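Local coordinates for acetone carboxylase alpha subunit (Xanthobacter autotrophicus Py2, PDB 5M45), which forms the alpha subunit of a multi-subunit enzyme, belongs to the hydantoinase B/oxoprolinase family and holds a manganese ion, at residues Trp340-Ser351 with Arg394-Leu404. Numbering follows the deposited sequence.
Sequences WGWHTYNAHQVS and RVAFSYSWHFL. With ACT (acetate ion), chain N.
Y345 wedges its side chain between H402 and F403 near the start of helix 401-422. Its CB sits over the centre of the F403 ring, a CH-pi contact of 3.6 Å to the centroid, while the edge of H402 points at one face of the tyrosine ring in a T-shaped pair tilted to 57°. H402 reaches that face with CG anti to its own backbone N (chi1 -170°). Y399 closes the side of the Y345 ring: its backbone carbonyl O lies at the ring edge, 3.3 Å from Y345 CD1. H343 meets F403 obliquely and completes the aromatic cluster. Y345, H402 and F403 pack on strand 286-297, where D295 O accepts from H402 NE2; Y345 OH pairs with Y298 OH.

One residue back, T344 O accepts from Y399 N at 2.8 Å in a bent bond (140°), the donor tilted from the carbonyl plane. T344 CB packs beside S398, and its CG2 meets A396 CB at 4.1 Å. S398 O in turn bonds H150, a manganese ligand, so this turn belongs to the second shell of the metal site.

N346 works as a clamp. Its ND2 gives one N-H to A396 O across the contact (3.0 Å), on a carbonyl lone pair, and the other to G341 O, while OD1 takes G341 N; the three bonds fix the rotation of the amide. V395 crosses the amide obliquely, and V395 CG1 approaches the W340 ring at a slant, 3.5 Å from CE3. The backbone O of N346 accepts the S400 hydroxyl at 2.7 Å, and a water links that hydroxyl to S351 OG on helix 349-361.

In this buried interface of two mainly irregular segments, two of the three direct hydrogen bonds thus come from side chains, N346 ND2 and S400 OG, and the third joins the backbones. Y345 O is buried without a polar partner, F403 CD2 lying 3.2 Å away.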
loop_
_atom_site.group_PDB
_atom_site.type_symbol
_atom_site.label_atom_id
_atom_site.label_comp_id
_atom_site.label_asym_id
_atom_site.label_seq_id
_atom_site.Cartn_x
_atom_site.Cartn_y
_atom_site.Cartn_z
ATOM N N TRP A 340 -20.683 0.023 10.249
ATOM C CA TRP A 340 -19.592 -0.452 9.370
ATOM C C TRP A 340 -19.254 -1.922 9.665
ATOM O O TRP A 340 -19.606 -2.446 10.731
ATOM C CB TRP A 340 -18.350 0.452 9.501
ATOM C CG TRP A 340 -17.739 0.477 10.885
ATOM C CD1 TRP A 340 -18.023 1.366 11.879
ATOM C CD2 TRP A 340 -16.728 -0.384 11.394
ATOM N NE1 TRP A 340 -17.271 1.087 12.993
ATOM C CE2 TRP A 340 -16.465 0.017 12.728
ATOM C CE3 TRP A 340 -16.032 -1.465 10.872
ATOM C CZ2 TRP A 340 -15.504 -0.605 13.537
ATOM C CZ3 TRP A 340 -15.076 -2.100 11.701
ATOM C CH2 TRP A 340 -14.816 -1.652 13.003
ATOM N N GLY A 341 -18.596 -2.590 8.734
ATOM C CA GLY A 341 -18.209 -3.997 8.961
ATOM C C GLY A 341 -16.876 -4.434 8.330
ATOM O O GLY A 341 -16.175 -3.620 7.665
ATOM N N TRP A 342 -16.575 -5.730 8.504
ATOM C CA TRP A 342 -15.325 -6.322 8.043
ATOM C C TRP A 342 -15.533 -6.912 6.631
ATOM O O TRP A 342 -15.770 -8.100 6.442
ATOM C CB TRP A 342 -14.786 -7.362 9.031
ATOM C CG TRP A 342 -14.608 -6.854 10.437
ATOM C CD1 TRP A 342 -15.382 -7.189 11.526
ATOM C CD2 TRP A 342 -13.631 -5.926 10.919
ATOM N NE1 TRP A 342 -14.940 -6.533 12.647
ATOM C CE2 TRP A 342 -13.868 -5.743 12.301
ATOM C CE3 TRP A 342 -12.592 -5.214 10.320
ATOM C CZ2 TRP A 342 -13.078 -4.906 13.097
ATOM C CZ3 TRP A 342 -11.808 -4.394 11.107
ATOM C CH2 TRP A 342 -12.061 -4.240 12.494
ATOM N N HIS A 343 -15.487 -5.995 5.666
ATOM C CA HIS A 343 -15.789 -6.232 4.249
ATOM C C HIS A 343 -15.360 -4.967 3.485
ATOM O O HIS A 343 -14.826 -4.041 4.097
ATOM C CB HIS A 343 -17.275 -6.576 4.076
ATOM C CG HIS A 343 -18.212 -5.612 4.734
ATOM N ND1 HIS A 343 -18.284 -4.283 4.388
ATOM C CD2 HIS A 343 -19.125 -5.779 5.724
ATOM C CE1 HIS A 343 -19.188 -3.664 5.131
ATOM N NE2 HIS A 343 -19.701 -4.550 5.964
ATOM N N THR A 344 -15.625 -4.925 2.174
ATOM C CA THR A 344 -15.215 -3.793 1.305
ATOM C C THR A 344 -16.358 -2.845 0.889
ATOM O O THR A 344 -16.218 -2.093 -0.085
ATOM C CB THR A 344 -14.470 -4.326 0.054
ATOM O OG1 THR A 344 -15.298 -5.213 -0.699
ATOM C CG2 THR A 344 -13.206 -5.074 0.482
ATOM N N TYR A 345 -17.428 -2.791 1.688
ATOM C CA TYR A 345 -18.706 -2.096 1.344
ATOM C C TYR A 345 -18.971 -0.840 2.195
ATOM O O TYR A 345 -20.051 -0.201 2.046
ATOM C CB TYR A 345 -19.933 -3.093 1.374
ATOM C CG TYR A 345 -19.540 -4.469 0.816
ATOM C CD1 TYR A 345 -18.945 -4.575 -0.443
ATOM C CD2 TYR A 345 -19.773 -5.650 1.537
ATOM C CE1 TYR A 345 -18.516 -5.784 -0.939
ATOM C CE2 TYR A 345 -19.344 -6.888 1.037
ATOM C CZ TYR A 345 -18.720 -6.957 -0.192
ATOM O OH TYR A 345 -18.242 -8.157 -0.677
ATOM N N ASN A 346 -18.026 -0.448 3.052
ATOM C CA ASN A 346 -18.158 0.738 3.873
ATOM C C ASN A 346 -18.038 2.040 3.064
ATOM O O ASN A 346 -17.499 2.031 1.930
ATOM C CB ASN A 346 -17.089 0.718 4.984
ATOM C CG ASN A 346 -17.139 -0.567 5.796
ATOM O OD1 ASN A 346 -18.069 -0.776 6.565
ATOM N ND2 ASN A 346 -16.172 -1.465 5.581
ATOM N N ALA A 347 -18.518 3.153 3.624
ATOM C CA ALA A 347 -18.459 4.426 2.923
ATOM C C ALA A 347 -18.021 5.607 3.817
ATOM O O ALA A 347 -17.225 5.414 4.792
ATOM C CB ALA A 347 -19.815 4.670 2.193
ATOM N N HIS A 348 -18.425 6.822 3.459
ATOM C CA HIS A 348 -17.980 8.048 4.112
ATOM C C HIS A 348 -19.080 9.079 3.914
ATOM O O HIS A 348 -19.858 8.966 2.945
ATOM C CB HIS A 348 -16.665 8.507 3.478
ATOM C CG HIS A 348 -15.977 9.645 4.173
ATOM N ND1 HIS A 348 -16.352 10.953 3.992
ATOM C CD2 HIS A 348 -14.870 9.683 4.956
ATOM C CE1 HIS A 348 -15.546 11.752 4.682
ATOM N NE2 HIS A 348 -14.629 11.004 5.266
ATOM N N GLN A 349 -19.172 10.052 4.820
ATOM C CA GLN A 349 -20.211 11.083 4.724
ATOM C C GLN A 349 -20.200 11.823 3.366
ATOM O O GLN A 349 -21.249 12.122 2.814
ATOM C CB GLN A 349 -20.175 12.039 5.949
ATOM C CG GLN A 349 -18.983 13.001 5.995
ATOM C CD GLN A 349 -19.103 13.959 7.187
ATOM O OE1 GLN A 349 -19.442 15.116 7.032
ATOM N NE2 GLN A 349 -18.844 13.459 8.372
ATOM N N VAL A 350 -19.027 12.113 2.831
ATOM C CA VAL A 350 -18.877 12.780 1.537
ATOM C C VAL A 350 -19.394 11.931 0.365
ATOM O O VAL A 350 -20.175 12.438 -0.455
ATOM C CB VAL A 350 -17.398 13.191 1.267
ATOM C CG1 VAL A 350 -17.230 13.701 -0.151
ATOM C CG2 VAL A 350 -16.909 14.249 2.275
ATOM N N SER A 351 -18.946 10.677 0.238
ATOM C CA SER A 351 -19.421 9.841 -0.864
ATOM C C SER A 351 -20.938 9.552 -0.752
ATOM O O SER A 351 -21.636 9.545 -1.761
ATOM C CB SER A 351 -18.615 8.538 -0.958
ATOM O OG SER A 351 -18.694 7.764 0.251
ATOM N N ARG A 394 -9.712 1.775 10.178
ATOM C CA ARG A 394 -9.334 0.509 9.514
ATOM C C ARG A 394 -10.275 0.024 8.421
ATOM O O ARG A 394 -9.966 -0.988 7.803
ATOM C CB ARG A 394 -9.171 -0.633 10.540
ATOM C CG ARG A 394 -8.028 -0.397 11.523
ATOM C CD ARG A 394 -8.061 -1.371 12.693
ATOM N NE ARG A 394 -9.258 -1.163 13.463
ATOM C CZ ARG A 394 -9.701 -1.959 14.425
ATOM N NH1 ARG A 394 -9.041 -3.068 14.768
ATOM N NH2 ARG A 394 -10.832 -1.662 15.033
ATOM N N VAL A 395 -11.405 0.702 8.192
ATOM C CA VAL A 395 -12.431 0.162 7.302
ATOM C C VAL A 395 -11.915 0.084 5.840
ATOM O O VAL A 395 -11.087 0.935 5.411
ATOM C CB VAL A 395 -13.784 0.910 7.376
ATOM C CG1 VAL A 395 -14.369 0.793 8.788
ATOM C CG2 VAL A 395 -13.667 2.366 6.953
ATOM N N ALA A 396 -12.420 -0.918 5.112
ATOM C CA ALA A 396 -12.160 -1.059 3.672
ATOM C C ALA A 396 -13.337 -0.531 2.812
ATOM O O ALA A 396 -14.509 -0.527 3.255
ATOM C CB ALA A 396 -11.881 -2.513 3.346
ATOM N N PHE A 397 -13.002 -0.111 1.597
ATOM C CA PHE A 397 -13.885 0.636 0.695
ATOM C C PHE A 397 -13.958 0.138 -0.774
ATOM O O PHE A 397 -14.708 0.738 -1.556
ATOM C CB PHE A 397 -13.390 2.095 0.590
ATOM C CG PHE A 397 -13.287 2.852 1.890
ATOM C CD1 PHE A 397 -14.354 3.593 2.352
ATOM C CD2 PHE A 397 -12.079 2.898 2.591
ATOM C CE1 PHE A 397 -14.228 4.358 3.534
ATOM C CE2 PHE A 397 -11.936 3.680 3.738
ATOM C CZ PHE A 397 -13.016 4.413 4.215
ATOM N N SER A 398 -13.197 -0.877 -1.178
ATOM C CA SER A 398 -13.059 -1.166 -2.643
ATOM C C SER A 398 -14.389 -1.276 -3.394
ATOM O O SER A 398 -14.436 -0.949 -4.578
ATOM C CB SER A 398 -12.241 -2.445 -2.926
ATOM O OG SER A 398 -10.837 -2.219 -2.754
ATOM N N TYR A 399 -15.436 -1.798 -2.748
ATOM C CA TYR A 399 -16.760 -1.901 -3.362
ATOM C C TYR A 399 -17.861 -1.210 -2.518
ATOM O O TYR A 399 -18.928 -1.772 -2.234
ATOM C CB TYR A 399 -17.123 -3.339 -3.771
ATOM C CG TYR A 399 -18.387 -3.354 -4.624
ATOM C CD1 TYR A 399 -18.567 -2.461 -5.655
ATOM C CD2 TYR A 399 -19.414 -4.249 -4.353
ATOM C CE1 TYR A 399 -19.743 -2.450 -6.418
ATOM C CE2 TYR A 399 -20.606 -4.248 -5.100
ATOM C CZ TYR A 399 -20.774 -3.342 -6.108
ATOM O OH TYR A 399 -21.949 -3.306 -6.844
ATOM N N SER A 400 -17.534 0.034 -2.152
ATOM C CA SER A 400 -18.425 0.975 -1.462
ATOM C C SER A 400 -19.855 0.970 -2.037
ATOM O O SER A 400 -20.860 1.062 -1.309
ATOM C CB SER A 400 -17.860 2.395 -1.656
ATOM O OG SER A 400 -18.203 3.090 -0.503
ATOM N N TRP A 401 -19.913 0.911 -3.353
ATOM C CA TRP A 401 -21.189 0.930 -4.085
ATOM C C TRP A 401 -22.201 -0.092 -3.617
ATOM O O TRP A 401 -23.382 0.183 -3.705
ATOM C CB TRP A 401 -20.976 0.692 -5.601
ATOM C CG TRP A 401 -20.066 1.655 -6.314
ATOM C CD1 TRP A 401 -18.888 1.353 -6.926
ATOM C CD2 TRP A 401 -20.308 3.051 -6.553
ATOM N NE1 TRP A 401 -18.384 2.469 -7.573
ATOM C CE2 TRP A 401 -19.216 3.534 -7.336
ATOM C CE3 TRP A 401 -21.325 3.946 -6.192
ATOM C CZ2 TRP A 401 -19.118 4.860 -7.729
ATOM C CZ3 TRP A 401 -21.221 5.268 -6.613
ATOM C CH2 TRP A 401 -20.133 5.712 -7.378
ATOM N N HIS A 402 -21.776 -1.272 -3.192
ATOM C CA HIS A 402 -22.733 -2.354 -2.780
ATOM C C HIS A 402 -23.794 -1.828 -1.798
ATOM O O HIS A 402 -25.011 -2.054 -1.970
ATOM C CB HIS A 402 -21.960 -3.490 -2.137
ATOM C CG HIS A 402 -22.746 -4.738 -1.881
ATOM N ND1 HIS A 402 -23.476 -5.377 -2.853
ATOM C CD2 HIS A 402 -22.870 -5.493 -0.762
ATOM C CE1 HIS A 402 -24.033 -6.467 -2.346
ATOM N NE2 HIS A 402 -23.675 -6.562 -1.075
ATOM N N PHE A 403 -23.304 -1.072 -0.798
ATOM C CA PHE A 403 -24.183 -0.403 0.167
ATOM C C PHE A 403 -24.779 0.882 -0.374
ATOM O O PHE A 403 -25.986 1.133 -0.227
ATOM C CB PHE A 403 -23.415 -0.130 1.486
ATOM C CG PHE A 403 -23.179 -1.368 2.357
ATOM C CD1 PHE A 403 -23.454 -2.685 1.918
ATOM C CD2 PHE A 403 -22.675 -1.191 3.635
ATOM C CE1 PHE A 403 -23.223 -3.772 2.761
ATOM C CE2 PHE A 403 -22.443 -2.261 4.466
ATOM C CZ PHE A 403 -22.709 -3.563 4.029
ATOM N N LEU A 404 -23.950 1.713 -0.994
ATOM C CA LEU A 404 -24.400 3.037 -1.467
ATOM C C LEU A 404 -25.612 2.979 -2.421
ATOM O O LEU A 404 -26.616 3.646 -2.193
ATOM C CB LEU A 404 -23.233 3.793 -2.166
ATOM C CG LEU A 404 -22.052 4.281 -1.290
ATOM C CD1 LEU A 404 -20.931 4.842 -2.160
ATOM C CD2 LEU A 404 -22.492 5.341 -0.288
HETATM C C ACT N . -17.191 3.577 -10.519
HETATM O O ACT N . -16.692 2.827 -9.649
HETATM O OXT ACT N . -16.562 4.577 -10.924
HETATM C CH3 ACT N . -18.553 3.259 -11.075
HETATM O O HOH W 1 -13.573 -2.975 7.011
HETATM O O HOH W 2 -16.744 5.656 0.232
#